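Local coordinates for protein serine acetyltransferase 1, putative (Entamoeba histolytica, PDB 7BW9) that probably transfers an acetyl group to the hydroxyl of serine, a step in cysteine biosynthesis, and here holds cysteine in its pocket, at residues E188-V202 with K221-G235. Sequence-based numbering, arbitrary orientation. Where two conformers were deposited one is given.
Sequences ETAVIGNWCRVYQSV and KRHPTIGDFVVIGAG. With CYS (cysteine), chain E.
Thr-189 OG1 is gripped from the opposing coil by two groups, with a weak third bond from His-223 N: Arg-222 N donates to it over 3.1 Å, and His-223 ND1 is hydrogen-bonded to it at 2.9 Å. Chi1 of 72° sets this hydroxyl between its own backbone N and carbonyl carbon, facing the Arg-222 to His-223 backbone. Thr-189 N also donates to His-223 ND1 (3.0 Å), 30° out of the ring plane; the two bonds to ND1 would restrain the imidazole's rotation, and its NE2 lies 3.3 Å from SG of the bound cysteine. Beside it, the guanidinium of Arg-222 meets the ligand carboxylate through NE and NH2, while NH2 also makes a salt bridge of 2.9 Å to the anti lone pair of Glu-188 OE1, the Glu-188 carboxylate plane lying 85° from that of the guanidinium. Tyr-143 holds Glu-188 OE2.

Further along, parallel strands pair Val-191 with Thr-225 and Arg-197 with Val-231, successive coils of a left-handed beta-helix. At the corner, Asp-228 OD1 accepts a nearly straight bond from Asn-194 N (2.9 Å) from above its carboxylate plane. Inside, Ile-232 CG2 packs on Val-202 CG1 at 3.8 Å. Glu-188 and Thr-189 thus act as second-shell partners that would help position Arg-222 and His-223; Asp-114 and Asp-179 of the third subunit also hydrogen-bond the ligand, so the cysteine is bound between subunits, its carboxylate held by Arg-222.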
ATOM      1  N   GLU A 188       7.730  -7.054  16.200  1.00 15.25           N
ATOM      2  CA  GLU A 188       8.560  -6.297  17.135  1.00 14.44           C
ATOM      3  C   GLU A 188       9.788  -7.068  17.589  1.00 20.11           C
ATOM      4  O   GLU A 188      10.867  -6.484  17.739  1.00 18.84           O
ATOM      5  CB  GLU A 188       7.724  -5.891  18.341  1.00 20.59           C
ATOM      6  CG  GLU A 188       8.483  -5.203  19.460  1.00 21.68           C
ATOM      7  CD  GLU A 188       7.545  -4.694  20.553  1.00 27.95           C
ATOM      8  OE1 GLU A 188       6.433  -5.246  20.701  1.00 21.11           O
ATOM      9  OE2 GLU A 188       7.913  -3.739  21.263  1.00 30.92           O
ATOM     10  N   THR A 189       9.651  -8.373  17.843  1.00 16.30           N
ATOM     11  CA  THR A 189      10.738  -9.116  18.462  1.00 18.71           C
ATOM     12  C   THR A 189      11.481 -10.000  17.473  1.00 17.16           C
ATOM     13  O   THR A 189      12.336 -10.787  17.881  1.00 18.25           O
ATOM     14  CB  THR A 189      10.209  -9.944  19.632  1.00 23.38           C
ATOM     15  OG1 THR A 189       9.430 -11.039  19.132  1.00 17.48           O
ATOM     16  CG2 THR A 189       9.341  -9.058  20.553  1.00 17.62           C
ATOM     17  N   ALA A 190      11.205  -9.862  16.180  1.00 15.85           N
ATOM     18  CA  ALA A 190      11.893 -10.664  15.189  1.00 13.91           C
ATOM     19  C   ALA A 190      13.340 -10.215  15.042  1.00 14.12           C
ATOM     20  O   ALA A 190      13.686  -9.049  15.271  1.00 14.94           O
ATOM     21  CB  ALA A 190      11.182 -10.586  13.839  1.00 15.00           C
ATOM     22  N   VAL A 191      14.183 -11.163  14.643  1.00 13.49           N
ATOM     23  CA  VAL A 191      15.613 -10.958  14.444  1.00 20.25           C
ATOM     24  C   VAL A 191      15.989 -11.534  13.086  1.00 19.69           C
ATOM     25  O   VAL A 191      15.643 -12.678  12.774  1.00 17.70           O
ATOM     26  CB  VAL A 191      16.454 -11.621  15.557  1.00 20.97           C
ATOM     27  CG1 VAL A 191      17.942 -11.445  15.274  1.00 17.61           C
ATOM     28  CG2 VAL A 191      16.081 -11.050  16.926  1.00 14.93           C
ATOM     29  N   ILE A 192      16.709 -10.753  12.294  1.00 14.61           N
ATOM     30  CA  ILE A 192      17.089 -11.121  10.941  1.00 17.58           C
ATOM     31  C   ILE A 192      18.595 -10.992  10.838  1.00 23.91           C
ATOM     32  O   ILE A 192      19.151  -9.957  11.220  1.00 17.23           O
ATOM     33  CB  ILE A 192      16.404 -10.217   9.898  1.00 19.68           C
ATOM     34  CG1 ILE A 192      14.880 -10.430   9.888  1.00 21.71           C
ATOM     35  CG2 ILE A 192      17.017 -10.440   8.513  1.00 16.43           C
ATOM     36  CD1 ILE A 192      14.127  -9.257   9.208  1.00 16.07           C
ATOM     37  N   GLY A 193      19.251 -12.031  10.315  1.00 19.32           N
ATOM     38  CA  GLY A 193      20.693 -12.031  10.145  1.00 20.59           C
ATOM     39  C   GLY A 193      21.158 -11.241   8.936  1.00 20.72           C
ATOM     40  O   GLY A 193      20.488 -10.311   8.478  1.00 17.23           O
ATOM     41  N   ASN A 194      22.321 -11.627   8.398  1.00 18.85           N
ATOM     42  CA  ASN A 194      22.963 -10.916   7.298  1.00 17.30           C
ATOM     43  C   ASN A 194      22.643 -11.571   5.957  1.00 19.42           C
ATOM     44  O   ASN A 194      22.410 -12.781   5.870  1.00 13.66           O
ATOM     45  CB  ASN A 194      24.484 -10.866   7.486  1.00 16.95           C
ATOM     46  CG  ASN A 194      24.895 -10.285   8.836  1.00 19.46           C
ATOM     47  OD1 ASN A 194      24.277  -9.347   9.345  1.00 17.05           O
ATOM     48  ND2 ASN A 194      25.927 -10.868   9.436  1.00 21.67           N
ATOM     49  N   TRP A 195      22.635 -10.745   4.907  1.00 15.80           N
ATOM     50  CA  TRP A 195      22.416 -11.198   3.533  1.00 17.26           C
ATOM     51  C   TRP A 195      21.085 -11.925   3.371  1.00 17.44           C
ATOM     52  O   TRP A 195      20.980 -12.882   2.609  1.00 17.85           O
ATOM     53  CB  TRP A 195      23.584 -12.081   3.048  1.00 16.07           C
ATOM     54  CG  TRP A 195      24.706 -11.235   2.536  1.00 20.52           C
ATOM     55  CD1 TRP A 195      25.853 -10.925   3.186  1.00 20.47           C
ATOM     56  CD2 TRP A 195      24.756 -10.541   1.281  1.00 19.70           C
ATOM     57  NE1 TRP A 195      26.628 -10.093   2.417  1.00 21.57           N
ATOM     58  CE2 TRP A 195      25.979  -9.839   1.242  1.00 18.38           C
ATOM     59  CE3 TRP A 195      23.881 -10.437   0.189  1.00 20.10           C
ATOM     60  CZ2 TRP A 195      26.361  -9.066   0.151  1.00 20.09           C
ATOM     61  CZ3 TRP A 195      24.257  -9.657  -0.891  1.00 19.88           C
ATOM     62  CH2 TRP A 195      25.488  -8.984  -0.904  1.00 18.35           C
ATOM     63  N   CYS A 196      20.049 -11.490   4.076  1.00 18.60           N
ATOM     64  CA  CYS A 196      18.733 -12.076   3.868  1.00 16.87           C
ATOM     65  C   CYS A 196      17.990 -11.353   2.755  1.00 18.78           C
ATOM     66  O   CYS A 196      18.239 -10.173   2.470  1.00 14.51           O
ATOM     67  CB  CYS A 196      17.929 -12.059   5.163  1.00 15.30           C
ATOM     68  SG  CYS A 196      18.693 -13.223   6.357  1.00 19.32           S
ATOM     69  N   ARG A 197      17.097 -12.095   2.103  1.00 18.36           N
ATOM     70  CA  ARG A 197      16.268 -11.591   1.013  1.00 18.48           C
ATOM     71  C   ARG A 197      14.837 -12.041   1.255  1.00 19.68           C
ATOM     72  O   ARG A 197      14.575 -13.234   1.458  1.00 16.51           O
ATOM     73  CB  ARG A 197      16.771 -12.077  -0.349  1.00 15.08           C
ATOM     74  CG  ARG A 197      16.145 -11.377  -1.552  1.00 26.77           C
ATOM     75  CD  ARG A 197      16.966 -11.620  -2.827  1.00 31.46           C
ATOM     76  NE  ARG A 197      16.763 -12.964  -3.358  1.00 32.39           N
ATOM     77  CZ  ARG A 197      17.675 -13.936  -3.328  1.00 38.85           C
ATOM     78  NH1 ARG A 197      18.869 -13.711  -2.802  1.00 37.97           N
ATOM     79  NH2 ARG A 197      17.386 -15.136  -3.828  1.00 36.38           N
ATOM     80  N   VAL A 198      13.920 -11.084   1.245  1.00 11.64           N
ATOM     81  CA  VAL A 198      12.520 -11.309   1.563  1.00 11.50           C
ATOM     82  C   VAL A 198      11.672 -10.672   0.468  1.00 16.14           C
ATOM     83  O   VAL A 198      11.950  -9.550   0.042  1.00 18.70           O
ATOM     84  CB  VAL A 198      12.175 -10.715   2.944  1.00 17.79           C
ATOM     85  CG1 VAL A 198      10.708 -10.803   3.197  1.00 17.09           C
ATOM     86  CG2 VAL A 198      12.975 -11.410   4.058  1.00 12.49           C
ATOM     87  N   TYR A 199      10.629 -11.368   0.035  1.00 16.53           N
ATOM     88  CA  TYR A 199       9.785 -10.976  -1.086  1.00 15.92           C
ATOM     89  C   TYR A 199       8.435 -10.461  -0.589  1.00 14.77           C
ATOM     90  O   TYR A 199       8.135 -10.463   0.610  1.00 14.79           O
ATOM     91  CB  TYR A 199       9.621 -12.167  -2.047  1.00 13.78           C
ATOM     92  CG  TYR A 199      10.871 -12.350  -2.868  1.00 18.22           C
ATOM     93  CD1 TYR A 199      11.070 -11.608  -4.033  1.00 19.38           C
ATOM     94  CD2 TYR A 199      11.891 -13.178  -2.437  1.00 20.35           C
ATOM     95  CE1 TYR A 199      12.214 -11.738  -4.776  1.00 19.36           C
ATOM     96  CE2 TYR A 199      13.059 -13.309  -3.176  1.00 23.57           C
ATOM     97  CZ  TYR A 199      13.212 -12.583  -4.346  1.00 24.51           C
ATOM     98  OH  TYR A 199      14.366 -12.691  -5.093  1.00 24.81           O
ATOM     99  N   GLN A 200       7.594 -10.057  -1.543  1.00 17.31           N
ATOM    100  CA  GLN A 200       6.267  -9.533  -1.225  1.00 17.90           C
ATOM    101  C   GLN A 200       5.447 -10.534  -0.417  1.00 18.47           C
ATOM    102  O   GLN A 200       5.617 -11.748  -0.542  1.00 13.23           O
ATOM    103  CB  GLN A 200       5.508  -9.174  -2.509  1.00 14.02           C
ATOM    104  CG  GLN A 200       5.314 -10.313  -3.520  1.00  9.79           C
ATOM    105  CD  GLN A 200       6.520 -10.530  -4.409  1.00 14.89           C
ATOM    106  OE1 GLN A 200       7.628 -10.084  -4.094  1.00 13.09           O
ATOM    107  NE2 GLN A 200       6.319 -11.230  -5.528  1.00 17.28           N
ATOM    108  N   SER A 201       4.540 -10.002   0.413  1.00 13.83           N
ATOM    109  CA  SER A 201       3.526 -10.776   1.129  1.00 16.63           C
ATOM    110  C   SER A 201       4.117 -11.733   2.159  1.00 16.32           C
ATOM    111  O   SER A 201       3.455 -12.675   2.577  1.00 18.26           O
ATOM    112  CB  SER A 201       2.627 -11.545   0.156  1.00 22.48           C
ATOM    113  OG  SER A 201       2.300 -10.742  -0.971  1.00 33.41           O
ATOM    114  N   VAL A 202       5.337 -11.492   2.608  1.00 17.06           N
ATOM    115  CA  VAL A 202       5.985 -12.358   3.582  1.00 17.37           C
ATOM    116  C   VAL A 202       5.690 -11.831   4.979  1.00 20.13           C
ATOM    117  O   VAL A 202       5.851 -10.633   5.251  1.00 14.83           O
ATOM    118  CB  VAL A 202       7.497 -12.429   3.328  1.00 17.78           C
ATOM    119  CG1 VAL A 202       8.231 -12.955   4.561  1.00 14.68           C
ATOM    120  CG2 VAL A 202       7.780 -13.276   2.083  1.00 15.53           C
ATOM    121  N   LYS A 221       9.808 -13.453  23.351  1.00 21.00           N
ATOM    122  CA  LYS A 221      10.179 -13.538  21.926  1.00 27.55           C
ATOM    123  C   LYS A 221       8.991 -14.250  21.273  1.00 29.78           C
ATOM    124  O   LYS A 221       8.795 -15.423  21.537  1.00 35.10           O
ATOM    125  CB  LYS A 221      11.548 -14.180  21.708  1.00 26.85           C
ATOM    126  CG  LYS A 221      11.855 -14.471  20.253  1.00 33.65           C
ATOM    127  CD  LYS A 221      13.129 -13.867  19.728  1.00 31.23           C
ATOM    128  CE  LYS A 221      13.374 -14.209  18.278  1.00 28.38           C
ATOM    129  NZ  LYS A 221      12.739 -15.490  17.907  1.00 35.94           N
ATOM    130  N   ARG A 222       8.191 -13.527  20.509  1.00 20.10           N
ATOM    131  CA  ARG A 222       6.986 -14.108  19.931  1.00 17.81           C
ATOM    132  C   ARG A 222       7.006 -14.095  18.407  1.00 15.73           C
ATOM    133  O   ARG A 222       6.044 -14.540  17.782  1.00 18.99           O
ATOM    134  CB  ARG A 222       5.745 -13.368  20.448  1.00 17.24           C
ATOM    135  CG  ARG A 222       5.743 -11.856  20.134  1.00 19.40           C
ATOM    136  CD  ARG A 222       4.591 -11.119  20.843  1.00 23.11           C
ATOM    137  NE  ARG A 222       4.335  -9.792  20.284  1.00 20.64           N
ATOM    138  CZ  ARG A 222       4.996  -8.678  20.616  1.00 28.35           C
ATOM    139  NH1 ARG A 222       5.966  -8.710  21.532  1.00 21.94           N
ATOM    140  NH2 ARG A 222       4.676  -7.517  20.038  1.00 20.07           N
ATOM    141  N   HIS A 223       8.074 -13.608  17.800  1.00 18.08           N
ATOM    142  CA  HIS A 223       8.265 -13.496  16.365  1.00 19.35           C
ATOM    143  C   HIS A 223       9.518 -14.270  16.011  1.00 14.02           C
ATOM    144  O   HIS A 223      10.322 -14.582  16.893  1.00 16.82           O
ATOM    145  CB  HIS A 223       8.417 -12.022  15.942  1.00 17.18           C
ATOM    146  CG  HIS A 223       7.249 -11.162  16.312  1.00 15.97           C
ATOM    147  ND1 HIS A 223       7.313 -10.205  17.299  1.00 20.33           N
ATOM    148  CD2 HIS A 223       5.978 -11.125  15.837  1.00 21.21           C
ATOM    149  CE1 HIS A 223       6.138  -9.614  17.422  1.00 15.89           C
ATOM    150  NE2 HIS A 223       5.309 -10.149  16.541  1.00 23.73           N
ATOM    151  N   PRO A 224       9.729 -14.593  14.740  1.00 15.56           N
ATOM    152  CA  PRO A 224      10.847 -15.467  14.377  1.00 13.66           C
ATOM    153  C   PRO A 224      12.201 -14.780  14.427  1.00 18.19           C
ATOM    154  O   PRO A 224      12.337 -13.559  14.256  1.00 18.80           O
ATOM    155  CB  PRO A 224      10.522 -15.881  12.935  1.00 20.25           C
ATOM    156  CG  PRO A 224       9.060 -15.651  12.790  1.00 16.26           C
ATOM    157  CD  PRO A 224       8.780 -14.444  13.627  1.00 19.87           C
ATOM    158  N   THR A 225      13.211 -15.620  14.633  1.00 17.23           N
ATOM    159  CA  THR A 225      14.623 -15.305  14.421  1.00 18.65           C
ATOM    160  C   THR A 225      15.101 -16.037  13.179  1.00 24.23           C
ATOM    161  O   THR A 225      14.936 -17.262  13.078  1.00 22.79           O
ATOM    162  CB  THR A 225      15.479 -15.763  15.609  1.00 21.34           C
ATOM    163  OG1 THR A 225      15.190 -14.969  16.756  1.00 26.29           O
ATOM    164  CG2 THR A 225      16.977 -15.657  15.287  1.00 24.78           C
ATOM    165  N   ILE A 226      15.689 -15.311  12.234  0.62 17.87           N
ATOM    166  CA  ILE A 226      16.214 -15.979  11.052  0.62 19.53           C
ATOM    167  C   ILE A 226      17.705 -15.684  10.936  0.62 19.98           C
ATOM    168  O   ILE A 226      18.186 -14.619  11.331  0.62 21.80           O
ATOM    169  CB  ILE A 226      15.440 -15.596   9.770  0.62 20.10           C
ATOM    170  CG1 ILE A 226      15.833 -14.216   9.258  0.62 17.15           C
ATOM    171  CG2 ILE A 226      13.929 -15.626  10.029  0.62 18.49           C
ATOM    172  CD1 ILE A 226      14.962 -13.762   8.105  0.62 17.25           C
ATOM    173  N   GLY A 227      18.444 -16.663  10.426  1.00 21.53           N
ATOM    174  CA  GLY A 227      19.894 -16.589  10.339  1.00 21.78           C
ATOM    175  C   GLY A 227      20.369 -15.795   9.135  1.00 18.84           C
ATOM    176  O   GLY A 227      19.636 -14.993   8.560  1.00 27.11           O
ATOM    177  N   ASP A 228      21.606 -16.047   8.734  1.00 16.83           N
ATOM    178  CA  ASP A 228      22.195 -15.402   7.575  1.00 15.75           C
ATOM    179  C   ASP A 228      21.844 -16.151   6.295  1.00 19.39           C
ATOM    180  O   ASP A 228      21.597 -17.359   6.294  1.00 17.50           O
ATOM    181  CB  ASP A 228      23.723 -15.327   7.699  1.00 17.05           C
ATOM    182  CG  ASP A 228      24.194 -14.738   9.021  1.00 26.63           C
ATOM    183  OD1 ASP A 228      23.455 -13.956   9.661  1.00 23.78           O
ATOM    184  OD2 ASP A 228      25.334 -15.064   9.420  1.00 35.77           O
ATOM    185  N   PHE A 229      21.872 -15.416   5.182  1.00 16.20           N
ATOM    186  CA  PHE A 229      21.678 -15.973   3.840  1.00 17.54           C
ATOM    187  C   PHE A 229      20.333 -16.682   3.686  1.00 18.82           C
ATOM    188  O   PHE A 229      20.192 -17.588   2.866  1.00 21.07           O
ATOM    189  CB  PHE A 229      22.835 -16.908   3.456  1.00 18.31           C
ATOM    190  CG  PHE A 229      24.191 -16.279   3.635  1.00 20.75           C
ATOM    191  CD1 PHE A 229      24.664 -15.366   2.710  1.00 17.90           C
ATOM    192  CD2 PHE A 229      24.979 -16.583   4.741  1.00 23.40           C
ATOM    193  CE1 PHE A 229      25.914 -14.754   2.873  1.00 26.42           C
ATOM    194  CE2 PHE A 229      26.227 -15.983   4.921  1.00 29.81           C
ATOM    195  CZ  PHE A 229      26.692 -15.060   3.982  1.00 26.22           C
ATOM    196  N   VAL A 230      19.320 -16.266   4.440  1.00 21.15           N
ATOM    197  CA  VAL A 230      17.983 -16.848   4.317  1.00 16.63           C
ATOM    198  C   VAL A 230      17.224 -16.128   3.212  1.00 16.27           C
ATOM    199  O   VAL A 230      17.254 -14.894   3.132  1.00 19.10           O
ATOM    200  CB  VAL A 230      17.231 -16.768   5.657  1.00 21.29           C
ATOM    201  CG1 VAL A 230      15.738 -17.149   5.494  1.00 14.87           C
ATOM    202  CG2 VAL A 230      17.903 -17.667   6.687  1.00 16.96           C
ATOM    203  N   VAL A 231      16.539 -16.891   2.352  1.00 19.49           N
ATOM    204  CA  VAL A 231      15.657 -16.343   1.319  1.00 13.34           C
ATOM    205  C   VAL A 231      14.234 -16.802   1.608  1.00 18.42           C
ATOM    206  O   VAL A 231      13.987 -18.004   1.775  1.00 15.77           O
ATOM    207  CB  VAL A 231      16.077 -16.781  -0.098  1.00 21.02           C
ATOM    208  CG1 VAL A 231      15.124 -16.203  -1.127  1.00 18.41           C
ATOM    209  CG2 VAL A 231      17.512 -16.390  -0.407  1.00 19.02           C
ATOM    210  N   ILE A 232      13.293 -15.864   1.647  1.00 11.73           N
ATOM    211  CA  ILE A 232      11.894 -16.189   1.919  1.00 14.72           C
ATOM    212  C   ILE A 232      11.035 -15.730   0.749  1.00 17.90           C
ATOM    213  O   ILE A 232      10.881 -14.520   0.510  1.00 19.06           O
ATOM    214  CB  ILE A 232      11.406 -15.592   3.238  1.00 12.59           C
ATOM    215  CG1 ILE A 232      12.428 -15.894   4.335  1.00 15.22           C
ATOM    216  CG2 ILE A 232      10.052 -16.182   3.595  1.00 14.95           C
ATOM    217  CD1 ILE A 232      12.105 -15.260   5.662  1.00 17.61           C
ATOM    218  N   GLY A 233      10.452 -16.710   0.037  1.00 14.70           N
ATOM    219  CA  GLY A 233       9.704 -16.442  -1.173  1.00 15.51           C
ATOM    220  C   GLY A 233       8.312 -15.879  -0.925  1.00 16.36           C
ATOM    221  O   GLY A 233       7.776 -15.946   0.173  1.00 13.86           O
ATOM    222  N   ALA A 234       7.732 -15.328  -1.997  1.00 14.75           N
ATOM    223  CA  ALA A 234       6.500 -14.549  -1.909  1.00 12.13           C
ATOM    224  C   ALA A 234       5.408 -15.288  -1.152  1.00 17.18           C
ATOM    225  O   ALA A 234       5.203 -16.489  -1.338  1.00 14.69           O
ATOM    226  CB  ALA A 234       6.008 -14.203  -3.314  1.00 13.15           C
ATOM    227  N   GLY A 235       4.717 -14.567  -0.273  1.00 15.26           N
ATOM    228  CA  GLY A 235       3.569 -15.134   0.412  1.00 15.90           C
ATOM    229  C   GLY A 235       3.867 -16.096   1.542  1.00 15.62           C
ATOM    230  O   GLY A 235       2.924 -16.575   2.177  1.00 17.51           O
TER
HETATM  231  N   CYS E 402       1.098  -7.261  16.154  1.00 20.00           N
HETATM  232  CA  CYS E 402       1.063  -8.635  16.724  1.00 20.00           C
HETATM  233  C   CYS E 402       2.213  -8.815  17.726  1.00 20.00           C
HETATM  234  O   CYS E 402       2.963  -7.863  17.906  1.00 20.00           O
HETATM  235  CB  CYS E 402       1.130  -9.698  15.633  1.00 20.00           C
HETATM  236  SG  CYS E 402       2.628  -9.644  14.618  1.00 20.00           S
HETATM  237  OXT CYS E 402       2.320  -9.859  18.306  1.00 20.00           O
HETATM  238  O   HOH W   1      27.194 -13.292   7.870  1.00 30.49           O